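Local coordinates for protein ftsY (Mycoplasma mycoides, PDB 1ZU4) that is an SRP54-type protein, the receptor for the signal recognition particle, that joins a helical bundle to a P-loop domain, at residues F100-L105 with L132-L137; G117-L122 with T149-E154; K124-Y129 with N162-V167; I184-A187 with N191-L194; K218-Q221 with A227-E230. All coordinates share one frame; numbering follows the deposited sequence.

Contact 1. Residues F100-L105 with L132-L137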
# COMPACT_ATOMS: atom_id res chain seq x y z
N PHE A 100 14.67 6.06 -0.58
CA PHE A 100 15.64 5.53 0.39
C PHE A 100 17.03 5.78 -0.24
O PHE A 100 17.27 5.34 -1.37
CB PHE A 100 15.38 4.04 0.63
CG PHE A 100 16.16 3.48 1.78
CD1 PHE A 100 15.57 3.33 3.05
CD2 PHE A 100 17.54 3.20 1.63
CE1 PHE A 100 16.34 2.86 4.14
CE2 PHE A 100 18.31 2.72 2.70
CZ PHE A 100 17.72 2.54 3.96
N LYS A 101 17.92 6.49 0.44
CA LYS A 101 19.28 6.70 -0.09
C LYS A 101 20.24 6.13 0.90
O LYS A 101 20.01 6.23 2.09
CB LYS A 101 19.60 8.19 -0.25
CG LYS A 101 18.57 9.05 -0.93
CD LYS A 101 18.66 9.00 -2.42
CE LYS A 101 18.52 10.41 -2.98
NZ LYS A 101 17.14 10.94 -2.91
N GLU A 102 21.37 5.63 0.42
CA GLU A 102 22.41 5.04 1.28
C GLU A 102 23.08 6.05 2.20
O GLU A 102 23.52 5.70 3.30
CB GLU A 102 23.50 4.42 0.41
CG GLU A 102 22.98 3.36 -0.51
CD GLU A 102 22.48 2.19 0.25
OE1 GLU A 102 23.29 1.51 0.95
OE2 GLU A 102 21.26 1.94 0.14
N ASN A 103 23.26 7.27 1.74
CA ASN A 103 24.15 8.13 2.48
C ASN A 103 23.46 9.11 3.42
O ASN A 103 23.99 10.21 3.69
CB ASN A 103 25.13 8.84 1.53
CG ASN A 103 24.47 9.27 0.19
OD1 ASN A 103 23.29 9.60 0.12
ND2 ASN A 103 25.28 9.27 -0.88
N ARG A 104 22.28 8.74 3.93
CA ARG A 104 21.54 9.64 4.81
C ARG A 104 20.66 8.93 5.83
O ARG A 104 20.51 7.69 5.82
CB ARG A 104 20.72 10.63 4.01
CG ARG A 104 19.43 10.04 3.47
CD ARG A 104 18.61 11.02 2.70
NE ARG A 104 17.45 10.28 2.20
CZ ARG A 104 16.66 10.67 1.21
NH1 ARG A 104 16.86 11.83 0.60
NH2 ARG A 104 15.66 9.91 0.86
N LEU A 105 20.08 9.72 6.72
CA LEU A 105 19.06 9.21 7.61
C LEU A 105 17.72 9.34 6.91
O LEU A 105 17.16 10.42 6.75
CB LEU A 105 19.10 9.94 8.96
CG LEU A 105 17.92 9.68 9.88
CD1 LEU A 105 17.85 8.27 10.28
CD2 LEU A 105 18.13 10.64 11.09
N LEU A 132 17.94 -6.02 5.09
CA LEU A 132 18.79 -5.54 4.00
C LEU A 132 20.10 -4.99 4.55
O LEU A 132 20.93 -4.48 3.79
CB LEU A 132 18.04 -4.53 3.12
CG LEU A 132 16.86 -5.10 2.31
CD1 LEU A 132 15.97 -4.01 1.72
CD2 LEU A 132 17.43 -6.00 1.21
N GLY A 133 20.29 -5.12 5.87
CA GLY A 133 21.50 -4.67 6.56
C GLY A 133 21.49 -3.29 7.18
O GLY A 133 22.51 -2.81 7.65
N TYR A 134 20.35 -2.64 7.17
CA TYR A 134 20.26 -1.27 7.66
C TYR A 134 19.96 -1.20 9.16
O TYR A 134 19.37 -2.13 9.75
CB TYR A 134 19.24 -0.49 6.83
CG TYR A 134 19.59 -0.41 5.34
CD1 TYR A 134 18.94 -1.20 4.38
CD2 TYR A 134 20.58 0.47 4.88
CE1 TYR A 134 19.26 -1.13 3.03
CE2 TYR A 134 20.89 0.56 3.53
CZ TYR A 134 20.25 -0.25 2.61
OH TYR A 134 20.58 -0.12 1.27
N LYS A 135 20.43 -0.11 9.78
CA LYS A 135 20.20 0.16 11.19
C LYS A 135 18.92 1.00 11.34
O LYS A 135 18.84 2.13 10.84
CB LYS A 135 21.43 0.87 11.79
CG LYS A 135 21.53 0.80 13.29
CD LYS A 135 22.69 1.67 13.83
CE LYS A 135 22.56 1.81 15.33
NZ LYS A 135 23.79 2.43 15.89
N VAL A 136 17.91 0.42 11.99
CA VAL A 136 16.53 0.96 11.98
C VAL A 136 16.04 1.36 13.37
O VAL A 136 16.17 0.62 14.33
CB VAL A 136 15.48 0.00 11.36
CG1 VAL A 136 14.10 0.70 11.23
CG2 VAL A 136 15.92 -0.44 9.98
N LEU A 137 15.44 2.55 13.43
CA LEU A 137 14.86 3.06 14.65
C LEU A 137 13.38 3.36 14.41
O LEU A 137 13.03 3.91 13.39
CB LEU A 137 15.59 4.34 15.08
CG LEU A 137 15.13 4.96 16.41
CD1 LEU A 137 15.40 4.03 17.61
CD2 LEU A 137 15.80 6.31 16.62
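Two aromatic rings, F100 and Y134, make the apolar half of this contact, and E102 adds a polar grip on the tyrosine's hydroxyl. The rings form a T-shaped (edge-to-face) pair, with centroids 4.6 Å apart and planes inclined at 61°. F100 supplies the edge: its CZ stands over the middle of the Y134 ring, and F100 CE2 reaches Y134 CE2 at 3.5 Å. With its CG anti to the backbone N (chi1 -170°), F100 carries its ring across to the tyrosine. A phenylalanine suits this place because its C-H edge can be set against an electron-rich face without asking for a polar partner.

The polar interaction lies at the edge of the tyrosine. Y134 OH donates to E102 OE2, modelled at a very short 2.4 Å, so the exact length is doubtful. The glutamate chain bends at chi2 to bring its carboxylate there, the carboxylate plane turned 63° from the ring. Tyrosine thus serves twice, offering a face to F100 and a hydroxyl to E102.

The touching residues lie in loops. K101 to R104 make a type I turn, while G133, at positive phi, ends helix 118-131 in a Schellman motif. At the surface, the contact ties the loop entering strand 106-111 to the helix-to-strand link of the first beta-alpha-beta crossover of a P-loop fold, 106-111 to 118-131 to 136-140.

Contact 2. Residues G117-L122 with T149-E154. With SO4 (sulfate ion), chain B.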
# COMPACT_ATOMS: atom_id res chain seq x y z
N GLY A 117 -4.06 -0.97 10.36
CA GLY A 117 -2.84 -1.80 10.37
C GLY A 117 -1.51 -1.07 10.29
O GLY A 117 -0.51 -1.62 9.78
N LYS A 118 -1.46 0.15 10.81
CA LYS A 118 -0.21 0.93 10.81
C LYS A 118 0.91 0.28 11.59
O LYS A 118 2.01 0.14 11.07
CB LYS A 118 -0.43 2.36 11.30
CG LYS A 118 -1.54 3.07 10.56
CD LYS A 118 -1.70 4.52 10.99
CE LYS A 118 -2.17 4.66 12.40
NZ LYS A 118 -2.57 6.06 12.61
N THR A 119 0.65 -0.13 12.84
CA THR A 119 1.75 -0.55 13.71
C THR A 119 2.29 -1.88 13.24
O THR A 119 3.48 -2.06 13.26
CB THR A 119 1.41 -0.59 15.25
OG1 THR A 119 0.57 -1.72 15.55
CG2 THR A 119 0.71 0.69 15.69
N THR A 120 1.43 -2.79 12.78
CA THR A 120 1.87 -4.02 12.11
C THR A 120 2.75 -3.70 10.89
O THR A 120 3.84 -4.24 10.75
CB THR A 120 0.63 -4.89 11.70
OG1 THR A 120 0.07 -5.46 12.89
CG2 THR A 120 0.99 -6.01 10.74
N SER A 121 2.27 -2.80 10.02
CA SER A 121 2.97 -2.49 8.78
C SER A 121 4.29 -1.83 9.08
O SER A 121 5.28 -2.06 8.42
CB SER A 121 2.13 -1.55 7.89
OG SER A 121 1.01 -2.18 7.39
N LEU A 122 4.32 -0.99 10.10
CA LEU A 122 5.55 -0.29 10.42
C LEU A 122 6.61 -1.28 10.92
O LEU A 122 7.78 -1.19 10.57
CB LEU A 122 5.25 0.79 11.45
CG LEU A 122 6.43 1.63 11.87
CD1 LEU A 122 6.04 3.07 12.12
CD2 LEU A 122 6.95 0.97 13.11
N THR A 149 2.13 1.24 21.36
CA THR A 149 3.43 1.09 21.99
C THR A 149 3.64 -0.37 22.46
O THR A 149 4.68 -0.95 22.15
CB THR A 149 3.65 2.14 23.14
OG1 THR A 149 3.47 3.47 22.62
CG2 THR A 149 5.07 2.02 23.73
N GLN A 150 2.67 -0.95 23.17
CA GLN A 150 2.80 -2.35 23.63
C GLN A 150 3.11 -3.28 22.45
O GLN A 150 4.00 -4.12 22.56
CB GLN A 150 1.55 -2.93 24.37
CG GLN A 150 0.67 -2.01 25.26
CD GLN A 150 1.39 -1.36 26.43
OE1 GLN A 150 2.44 -0.74 26.27
NE2 GLN A 150 0.79 -1.45 27.62
N GLN A 151 2.39 -3.11 21.34
CA GLN A 151 2.59 -3.91 20.13
C GLN A 151 4.02 -3.80 19.62
O GLN A 151 4.66 -4.82 19.38
CB GLN A 151 1.63 -3.49 19.02
CG GLN A 151 0.20 -3.92 19.25
CD GLN A 151 -0.78 -3.25 18.31
OE1 GLN A 151 -0.48 -3.02 17.13
NE2 GLN A 151 -1.96 -2.93 18.83
N LEU A 152 4.49 -2.57 19.42
CA LEU A 152 5.84 -2.34 18.96
C LEU A 152 6.89 -3.03 19.83
O LEU A 152 7.82 -3.68 19.31
CB LEU A 152 6.09 -0.83 18.84
CG LEU A 152 5.35 -0.23 17.64
CD1 LEU A 152 5.52 1.29 17.59
CD2 LEU A 152 5.78 -0.89 16.32
N GLU A 153 6.72 -2.92 21.16
CA GLU A 153 7.59 -3.61 22.13
C GLU A 153 7.59 -5.13 21.96
O GLU A 153 8.66 -5.75 21.99
CB GLU A 153 7.18 -3.30 23.57
CG GLU A 153 7.69 -1.98 24.07
CD GLU A 153 6.88 -1.53 25.24
OE1 GLU A 153 5.72 -1.97 25.37
OE2 GLU A 153 7.41 -0.75 26.04
N GLU A 154 6.39 -5.69 21.80
CA GLU A 154 6.20 -7.11 21.52
C GLU A 154 7.03 -7.49 20.31
O GLU A 154 8.00 -8.23 20.46
CB GLU A 154 4.72 -7.44 21.25
CG GLU A 154 4.39 -8.96 21.25
CD GLU A 154 3.12 -9.31 20.44
OE1 GLU A 154 2.23 -8.43 20.29
OE2 GLU A 154 3.01 -10.48 19.97
S SO4 B . -3.30 0.75 13.83
O1 SO4 B . -1.84 0.87 14.06
O2 SO4 B . -3.91 1.69 14.77
O3 SO4 B . -3.74 1.18 12.49
O4 SO4 B . -3.67 -0.65 14.03
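L122 and L152 meet methyl to methyl, L122 CD2 to L152 CD2 at 3.9 Å, their side chains crossing at about a right angle. L152 CD2 also lies 4.0 Å from T119 O, so one branched residue covers both the leucine and the backbone of the facing helix. T119 OG1 and Q151 OE1 are modelled too close together for their placement to be trusted, and nothing can be built on that pair.

Beside this interface, the start of helix 118-131 holds a sulfate ion through backbone amides. G117 N and K118 N both donate to O3 of the sulfate, each at 3.0 Å, and T119 N donates to its O1 at 2.9 Å; the K118 bond is the straightest, at 165°. G115 N adds another amide. Anion binding at a helix N-terminus, after a glycine-rich loop, is consistent with a P-loop (Walker A motif). G117, the N-cap, has a positive phi that glycine tolerates easily. K118 runs its chain past the sulfate and bends at chi3 (-66°), its NZ going to the carbonyl oxygens of G112 and T199.

Further out, G117 O is gripped twice, by S121 N and by S121 OG (2.9 Å), from opposite faces of its plane, which secures the first turn. The axes of 118-122 and 149-154 run near parallel, 25° apart in direction and 9.9 Å at closest approach, and I138 touches both leucines from strand 136-140.

Contact 3. Residues K124-Y129 with N162-V167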
# COMPACT_ATOMS: atom_id res chain seq x y z
N LYS A 124 6.77 -4.46 10.01
CA LYS A 124 7.17 -5.21 8.83
C LYS A 124 8.15 -4.41 8.00
O LYS A 124 9.09 -4.97 7.49
CB LYS A 124 5.96 -5.63 8.00
CG LYS A 124 5.15 -6.72 8.73
CD LYS A 124 4.01 -7.22 7.94
CE LYS A 124 3.20 -8.22 8.79
NZ LYS A 124 2.37 -9.11 7.92
N MET A 125 7.93 -3.10 7.92
CA MET A 125 8.86 -2.24 7.24
C MET A 125 10.21 -2.14 7.93
O MET A 125 11.23 -2.11 7.24
CB MET A 125 8.27 -0.87 7.04
CG MET A 125 7.48 -0.77 5.73
SD MET A 125 7.28 0.97 5.50
CE MET A 125 8.61 1.40 4.40
N ALA A 126 10.24 -2.05 9.25
CA ALA A 126 11.51 -2.06 9.98
C ALA A 126 12.32 -3.35 9.68
O ALA A 126 13.52 -3.29 9.37
CB ALA A 126 11.27 -1.91 11.52
N ASN A 127 11.64 -4.49 9.81
CA ASN A 127 12.21 -5.81 9.47
C ASN A 127 12.73 -5.91 8.02
O ASN A 127 13.76 -6.53 7.80
CB ASN A 127 11.19 -6.95 9.71
CG ASN A 127 11.86 -8.34 9.68
OD1 ASN A 127 11.59 -9.17 8.79
ND2 ASN A 127 12.76 -8.56 10.61
N TYR A 128 12.00 -5.32 7.08
CA TYR A 128 12.35 -5.32 5.66
C TYR A 128 13.69 -4.64 5.44
O TYR A 128 14.55 -5.16 4.68
CB TYR A 128 11.24 -4.61 4.84
CG TYR A 128 11.50 -4.50 3.35
CD1 TYR A 128 11.00 -5.44 2.44
CD2 TYR A 128 12.18 -3.39 2.83
CE1 TYR A 128 11.24 -5.28 1.04
CE2 TYR A 128 12.41 -3.24 1.49
CZ TYR A 128 11.97 -4.16 0.59
OH TYR A 128 12.23 -3.92 -0.76
N TYR A 129 13.89 -3.48 6.08
CA TYR A 129 15.18 -2.78 5.92
C TYR A 129 16.27 -3.41 6.78
O TYR A 129 17.45 -3.47 6.36
CB TYR A 129 15.01 -1.27 6.18
CG TYR A 129 14.30 -0.66 5.02
CD1 TYR A 129 12.93 -0.39 5.09
CD2 TYR A 129 14.96 -0.44 3.83
CE1 TYR A 129 12.23 0.12 4.01
CE2 TYR A 129 14.27 0.07 2.70
CZ TYR A 129 12.90 0.34 2.81
OH TYR A 129 12.18 0.82 1.72
N ASN A 162 17.66 -7.82 15.16
CA ASN A 162 18.37 -7.11 16.25
C ASN A 162 18.78 -5.66 15.90
O ASN A 162 19.13 -4.87 16.79
CB ASN A 162 19.60 -7.91 16.73
CG ASN A 162 19.22 -9.25 17.42
OD1 ASN A 162 18.24 -9.32 18.18
ND2 ASN A 162 20.02 -10.29 17.17
N LYS A 163 18.71 -5.33 14.60
CA LYS A 163 19.09 -3.99 14.08
C LYS A 163 17.94 -2.98 14.10
O LYS A 163 18.06 -1.91 13.50
CB LYS A 163 19.67 -4.08 12.67
CG LYS A 163 21.11 -4.59 12.64
CD LYS A 163 21.73 -4.43 11.25
CE LYS A 163 21.77 -5.74 10.49
NZ LYS A 163 20.39 -6.26 10.25
N VAL A 164 16.85 -3.36 14.76
CA VAL A 164 15.69 -2.48 14.95
C VAL A 164 15.53 -2.13 16.43
O VAL A 164 15.34 -3.03 17.27
CB VAL A 164 14.35 -3.07 14.48
CG1 VAL A 164 13.22 -2.04 14.69
CG2 VAL A 164 14.41 -3.57 13.02
N ASP A 165 15.59 -0.83 16.71
CA ASP A 165 15.46 -0.26 18.05
C ASP A 165 14.21 0.60 18.11
O ASP A 165 13.69 1.00 17.07
CB ASP A 165 16.68 0.60 18.38
CG ASP A 165 17.97 -0.22 18.44
OD1 ASP A 165 17.90 -1.36 18.93
OD2 ASP A 165 19.03 0.28 17.99
N LEU A 166 13.73 0.88 19.33
CA LEU A 166 12.46 1.60 19.59
C LEU A 166 12.65 2.71 20.60
O LEU A 166 13.21 2.48 21.70
CB LEU A 166 11.42 0.64 20.19
CG LEU A 166 10.04 1.26 20.46
CD1 LEU A 166 9.22 1.39 19.17
CD2 LEU A 166 9.28 0.46 21.48
N VAL A 167 12.14 3.89 20.24
CA VAL A 167 12.00 5.01 21.19
C VAL A 167 10.52 5.20 21.48
O VAL A 167 9.67 5.17 20.57
CB VAL A 167 12.66 6.33 20.62
CG1 VAL A 167 12.38 7.52 21.51
CG2 VAL A 167 14.18 6.15 20.50
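A126 and V164 bring helix 118-131 against the edge strand 164-167, their CA atoms 6.5 Å apart. K124 and M125, at the start of the segment, face other partners, K292 O and L296 of strand 296-298.

A126 is the point of contact. Its CB sits against both methyls of V164, 3.7 Å from CG1 and 3.9 Å from CG2. The valine's CG1 is anti to the backbone N (chi1 -178°) and its CG2 anti to the carbonyl carbon, which sets both methyls toward the alanine. V164 CG2 also rests 3.8 Å from A126 O. A methyl side chain suits the helix because it lets the backbone come near, and a beta-branched residue suits the strand because it offers a broad apolar surface close to the main chain. No hydrogen bond crosses; the fit is apolar and buried.

This is the helix-on-sheet layering of a three-layer alpha/beta P-loop domain, in which helix 118-131 lies over one face of a mainly parallel sheet. Strand 164-167 is its outermost member on this side, joined to strand 136-140 by backbone bonds that K163 and D165 make with V136.

The side chain of N127 sets off away from the strand, and its backbone N merely nears V164 CG2, at 4.3 Å. Y128 and Y129 then pack on each other rather than on the strand, Y128 CD2 standing 3.6 Å above the middle of the Y129 ring. V164 is also met by I156 of helix 146-156, and A126 and V164 both touch I138.

Contact 4. Residues I184-A187 with N191-L194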
# COMPACT_ATOMS: atom_id res chain seq x y z
N ILE A 184 14.84 11.48 16.94
CA ILE A 184 15.69 12.14 15.97
C ILE A 184 17.11 12.30 16.49
O ILE A 184 18.06 12.10 15.73
CB ILE A 184 15.09 13.44 15.45
CG1 ILE A 184 14.54 13.20 14.04
CG2 ILE A 184 16.12 14.55 15.43
CD1 ILE A 184 15.58 13.33 12.90
N LYS A 185 17.20 12.62 17.79
CA LYS A 185 18.43 12.77 18.53
C LYS A 185 19.28 11.48 18.51
O LYS A 185 20.44 11.48 18.09
CB LYS A 185 18.07 13.20 19.97
CG LYS A 185 19.28 13.55 20.87
CD LYS A 185 18.89 13.58 22.34
CE LYS A 185 20.11 13.27 23.24
NZ LYS A 185 21.25 14.28 23.11
N LYS A 186 18.68 10.38 18.97
CA LYS A 186 19.30 9.06 18.89
C LYS A 186 19.71 8.70 17.44
O LYS A 186 20.81 8.20 17.21
CB LYS A 186 18.30 8.03 19.42
CG LYS A 186 18.78 6.64 19.47
CD LYS A 186 17.85 5.84 20.39
CE LYS A 186 18.19 4.38 20.41
NZ LYS A 186 19.62 4.18 20.75
N ALA A 187 18.83 8.98 16.47
CA ALA A 187 19.02 8.48 15.10
C ALA A 187 20.20 9.15 14.43
O ALA A 187 21.01 8.49 13.74
CB ALA A 187 17.74 8.62 14.26
N ASN A 191 24.14 7.07 14.08
CA ASN A 191 24.32 6.64 12.68
C ASN A 191 23.27 5.64 12.16
O ASN A 191 23.57 4.77 11.34
CB ASN A 191 25.77 6.11 12.45
CG ASN A 191 26.15 5.96 10.93
OD1 ASN A 191 26.81 4.98 10.53
ND2 ASN A 191 25.77 6.94 10.12
N TYR A 192 22.01 5.82 12.60
CA TYR A 192 20.90 5.04 12.07
C TYR A 192 20.72 5.32 10.61
O TYR A 192 21.04 6.40 10.11
CB TYR A 192 19.61 5.33 12.83
CG TYR A 192 19.55 4.62 14.17
CD1 TYR A 192 20.16 5.16 15.31
CD2 TYR A 192 18.89 3.41 14.29
CE1 TYR A 192 20.12 4.51 16.50
CE2 TYR A 192 18.84 2.75 15.49
CZ TYR A 192 19.45 3.30 16.59
OH TYR A 192 19.36 2.63 17.80
N ASP A 193 20.17 4.33 9.91
CA ASP A 193 19.90 4.45 8.48
C ASP A 193 18.45 4.81 8.18
O ASP A 193 18.17 5.38 7.15
CB ASP A 193 20.22 3.14 7.78
CG ASP A 193 21.66 2.76 7.89
OD1 ASP A 193 22.55 3.57 7.56
OD2 ASP A 193 21.92 1.62 8.34
N LEU A 194 17.54 4.45 9.07
CA LEU A 194 16.12 4.69 8.86
C LEU A 194 15.43 4.94 10.17
O LEU A 194 15.68 4.26 11.17
CB LEU A 194 15.48 3.51 8.14
CG LEU A 194 13.95 3.36 8.06
CD1 LEU A 194 13.42 4.40 7.11
CD2 LEU A 194 13.57 1.92 7.61
O HOH W 1 21.99 8.74 11.35
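The ring of Y192 presents its edge to the end of helix 176-189: the backbone oxygens of K186 and A187 lie near the ring plane, K186 O being 3.6 Å from Y192 CD1. A187 CA approaches obliquely, 3.5 Å from that same CD1. Alanine is small enough to admit the ring this close, and its CB meets Y192 CB at 4.0 Å. K135 contributes a cation-pi interaction to the ring.

At the phenol end, K186 runs extended, slanting across the tyrosine, until a bend at chi4 (55°) turns NZ to Y192 OH, a weak bond of 3.3 Å. Stronger partners lie outside: D165 for the hydroxyl and Q190 for the lysine.

The backbone closes the other end. Y192 N donates to A187 O at 3.1 Å, in the carbonyl plane. A water donates to A187 O at 2.6 Å and also to Y192 O, so this late helix carbonyl serves two donors. N191, with positive phi, lets the chain reverse, a conformation asparagine adopts readily.

Such a bond from residue i+5 back to i, beside a left-handed residue, resembles the outer bond of a Schellman motif, here forming the helix-to-strand turn into strand 194-198 of the alpha/beta fold.

Contact 5. Residues K218-Q221 with A227-E230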
# COMPACT_ATOMS: atom_id res chain seq x y z
N LYS A 218 8.84 19.91 11.61
CA LYS A 218 9.76 20.95 12.05
C LYS A 218 10.95 20.36 12.81
O LYS A 218 12.08 20.75 12.61
CB LYS A 218 9.00 22.00 12.88
CG LYS A 218 8.08 22.97 12.03
CD LYS A 218 8.92 23.51 10.82
CE LYS A 218 8.62 24.98 10.48
NZ LYS A 218 9.74 25.60 9.68
N ILE A 219 10.69 19.36 13.65
CA ILE A 219 11.79 18.71 14.36
C ILE A 219 12.76 17.99 13.40
O ILE A 219 14.00 18.08 13.56
CB ILE A 219 11.25 17.66 15.40
CG1 ILE A 219 10.78 18.41 16.65
CG2 ILE A 219 12.39 16.74 15.86
CD1 ILE A 219 9.82 17.69 17.49
N ILE A 220 12.19 17.26 12.44
CA ILE A 220 13.00 16.39 11.59
C ILE A 220 13.74 17.17 10.48
O ILE A 220 14.90 16.87 10.18
CB ILE A 220 12.25 15.12 11.06
CG1 ILE A 220 11.24 15.46 9.96
CG2 ILE A 220 11.59 14.34 12.22
CD1 ILE A 220 10.24 14.35 9.67
N GLN A 221 13.09 18.19 9.94
CA GLN A 221 13.69 19.01 8.87
C GLN A 221 14.92 19.81 9.32
O GLN A 221 15.70 20.28 8.48
CB GLN A 221 12.62 19.88 8.24
CG GLN A 221 11.55 19.06 7.56
CD GLN A 221 10.40 19.85 7.12
OE1 GLN A 221 10.11 20.87 7.69
NE2 GLN A 221 9.67 19.37 6.11
N ALA A 227 13.20 15.67 4.56
CA ALA A 227 12.32 14.77 5.35
C ALA A 227 10.93 15.41 5.62
O ALA A 227 10.78 16.64 5.52
CB ALA A 227 12.99 14.38 6.65
N PRO A 228 9.87 14.59 5.82
CA PRO A 228 9.82 13.12 5.71
C PRO A 228 10.04 12.74 4.25
O PRO A 228 9.47 13.37 3.32
CB PRO A 228 8.39 12.74 6.18
CG PRO A 228 7.58 14.03 5.99
CD PRO A 228 8.54 15.19 6.13
N HIS A 229 10.89 11.77 4.04
CA HIS A 229 11.17 11.24 2.70
C HIS A 229 10.02 10.44 2.09
O HIS A 229 9.83 10.44 0.86
CB HIS A 229 12.45 10.40 2.77
CG HIS A 229 13.62 11.14 3.36
ND1 HIS A 229 14.14 12.28 2.79
CD2 HIS A 229 14.35 10.92 4.48
CE1 HIS A 229 15.15 12.72 3.53
NE2 HIS A 229 15.32 11.89 4.53
N GLU A 230 9.23 9.81 2.97
CA GLU A 230 7.94 9.23 2.60
C GLU A 230 6.95 9.45 3.73
O GLU A 230 7.32 9.48 4.91
CB GLU A 230 8.09 7.70 2.36
CG GLU A 230 9.08 7.33 1.17
CD GLU A 230 8.50 7.59 -0.19
OE1 GLU A 230 7.27 7.78 -0.34
OE2 GLU A 230 9.31 7.56 -1.16
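I220 packs its long branch against A227 and P228, and this is the close-fitting part of the contact. Its CG1 lies 3.9 Å from A227 CB, while its CD1 rests 3.9 Å from P228 N and 4.0 Å from P228 CD. The isoleucine carries CG1 between the backbone N and the carbonyl carbon (chi1 73°), a crowded position, and the rest of the branch then extends toward the proline. Alanine suits its site because a lone methyl lets the loop backbone lie close to that branch. P228 follows a cis peptide bond, which folds the chain sharply and brings the CD side of its ring to the isoleucine.

The looser flank belongs to Q221, which is partly exposed and holds the loop by a single polar contact. Q221 NE2 donates to A227 O at 3.0 Å with an angle of 156° at the hydrogen; the donor sits in the carbonyl plane, and the oxygen lies only 7° out of the amide plane. The chain, extended beyond CG, carries the amide there, and Q221 CG itself lies 3.3 Å from A227 O. Glutamine is apt here, long enough to reach back from the helix and able to donate to the carbonyl of the cis peptide.

I220 also lies on I107 and M109 of strand 106-111 and on V180 and I184 of helix 176-189, so I220 of helix 206-221 is wedged between helix 176-189 and the sheet, where the chain turns into strand 230-236.

Overall arrangement
The sulfate in contact 2 marks the probable P-loop; the centres of contacts 1, 4 and 5 lie about 20, 19 and 21 Å from that of contact 2. Contact 3 shares helix 118-131 with contact 2, centres 11 Å apart, and L166 packs on L152 and E153. Strand pairing connects contact 3 to contact 1, since V136 N and V136 O probably bond K163 O and D165 N. Contacts 1 and 4, with centres 9 Å apart, meet through K135 N and D193 OD2. F100 stacks on Y129, and I184 of contact 4 leans on I220 of contact 5, whose H229 probably bonds L105 O.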